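Local coordinates for protein DNA ligase (Enterobacteria phage T7, PDB 1A0I) that probably seals nicks in duplex DNA during phage replication, using ATP to activate the broken strand through an enzyme-adenylate intermediate, at residues T293-E296 and A297-Q301. Residues are numbered along the deposited sequence; the frame is centred on the assembly and turned at random.
Sequences TVKE and ATLSQ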
loop_
_atom_site.group_PDB
_atom_site.type_symbol
_atom_site.label_atom_id
_atom_site.label_comp_id
_atom_site.label_asym_id
_atom_site.label_seq_id
_atom_site.Cartn_x
_atom_site.Cartn_y
_atom_site.Cartn_z
ATOM N N THR A 293 -25.093 7.875 -12.457
ATOM C CA THR A 293 -25.101 8.178 -13.873
ATOM C C THR A 293 -25.981 7.177 -14.663
ATOM O O THR A 293 -26.849 7.585 -15.454
ATOM C CB THR A 293 -23.616 8.171 -14.316
ATOM O OG1 THR A 293 -22.922 8.942 -13.342
ATOM C CG2 THR A 293 -23.369 8.811 -15.666
ATOM N N VAL A 294 -25.842 5.865 -14.439
ATOM C CA VAL A 294 -26.700 4.887 -15.097
ATOM C C VAL A 294 -28.149 5.107 -14.668
ATOM O O VAL A 294 -29.042 5.217 -15.504
ATOM C CB VAL A 294 -26.166 3.475 -14.725
ATOM C CG1 VAL A 294 -27.089 2.361 -15.140
ATOM C CG2 VAL A 294 -24.863 3.285 -15.469
ATOM N N LYS A 295 -28.418 5.386 -13.403
ATOM C CA LYS A 295 -29.755 5.509 -12.874
ATOM C C LYS A 295 -30.453 6.708 -13.455
ATOM O O LYS A 295 -31.614 6.565 -13.817
ATOM C CB LYS A 295 -29.702 5.612 -11.344
ATOM C CG LYS A 295 -31.043 5.725 -10.639
ATOM C CD LYS A 295 -30.857 5.428 -9.165
ATOM C CE LYS A 295 -31.393 6.536 -8.264
ATOM N NZ LYS A 295 -30.602 6.757 -7.054
ATOM N N GLU A 296 -29.771 7.817 -13.683
ATOM C CA GLU A 296 -30.397 9.031 -14.181
ATOM C C GLU A 296 -30.729 8.991 -15.660
ATOM O O GLU A 296 -31.824 9.361 -16.109
ATOM C CB GLU A 296 -29.482 10.212 -13.927
ATOM C CG GLU A 296 -30.255 11.483 -13.624
ATOM C CD GLU A 296 -30.795 11.595 -12.189
ATOM O OE1 GLU A 296 -31.158 10.588 -11.561
ATOM O OE2 GLU A 296 -30.849 12.738 -11.716
ATOM N N ALA A 297 -29.760 8.483 -16.428
ATOM C CA ALA A 297 -29.866 8.398 -17.867
ATOM C C ALA A 297 -31.056 7.490 -18.160
ATOM O O ALA A 297 -31.939 7.860 -18.933
ATOM C CB ALA A 297 -28.569 7.814 -18.434
ATOM N N THR A 298 -31.185 6.364 -17.474
ATOM C CA THR A 298 -32.298 5.457 -17.610
ATOM C C THR A 298 -33.582 6.083 -17.075
ATOM O O THR A 298 -34.681 5.660 -17.470
ATOM C CB THR A 298 -31.978 4.187 -16.853
ATOM O OG1 THR A 298 -30.643 3.797 -17.158
ATOM C CG2 THR A 298 -32.983 3.102 -17.206
ATOM N N LEU A 299 -33.539 7.083 -16.178
ATOM C CA LEU A 299 -34.764 7.711 -15.729
ATOM C C LEU A 299 -35.340 8.717 -16.722
ATOM O O LEU A 299 -36.352 9.354 -16.424
ATOM C CB LEU A 299 -34.563 8.345 -14.333
ATOM C CG LEU A 299 -34.490 7.272 -13.224
ATOM C CD1 LEU A 299 -34.554 7.897 -11.849
ATOM C CD2 LEU A 299 -35.648 6.310 -13.378
ATOM N N SER A 300 -34.826 8.770 -17.964
ATOM C CA SER A 300 -35.611 9.330 -19.049
ATOM C C SER A 300 -36.215 8.143 -19.854
ATOM O O SER A 300 -36.070 7.903 -21.054
ATOM C CB SER A 300 -34.763 10.236 -19.940
ATOM O OG SER A 300 -35.439 11.502 -19.988
ATOM N N GLN A 301 -36.795 7.280 -19.019
ATOM C CA GLN A 301 -37.795 6.262 -19.302
ATOM C C GLN A 301 -38.680 6.212 -18.038
ATOM O O GLN A 301 -39.890 6.074 -18.143
ATOM C CB GLN A 301 -37.186 4.893 -19.486
ATOM C CG GLN A 301 -36.934 4.552 -20.944
ATOM C CD GLN A 301 -36.053 3.336 -21.058
ATOM O OE1 GLN A 301 -36.468 2.219 -20.814
ATOM N NE2 GLN A 301 -34.783 3.498 -21.374
#
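V294 O takes two hydrogen bonds from T298, one turn further along the chain. The amide of T298 reaches it at 3.1 Å (T298 N to V294 O) with an N-H...O angle of 168°, a regular i to i+4 helical bond. The hydroxyl adds a second bond, T298 OG1 to V294 O at 2.7 Å, arriving from above the carbonyl plane, 36° out of it. A first torsion of -45° sets OG1 beside the backbone N of its own residue, and hence on the side facing the preceding turn. OG1 also makes a weak hydrogen bond to the amide of I318, so this hydroxyl links the buried side of the helix to a later part of the chain.

Among the remaining backbone bonds, A297 N meets T293 O almost straight. L299 N, in contrast, divides weakly between K295 O, its i+4 partner, and E296 O, its i+3 partner, with both bonds clearly bent at the hydrogen, and S300 N bonds A297 O, again an i+3 partner. All this lies near the C-terminal end of helix 285-298, which belongs to the OB-fold C-terminal domain of the ligase; the centre of the contact is about 36 Å from the centre of the chain.

The van der Waals contacts are modest, and two of them are made with carbonyl oxygens. L299 lays its branch point, CG, against the carbonyl oxygen of K295, and A297 CB rests 3.4 Å from T293 O. Between carbons, L299 CD1 comes within 4.3 Å of K295 CG. The ammonium of K295 pairs instead with E292 in a salt bridge, and V294 packs against W253.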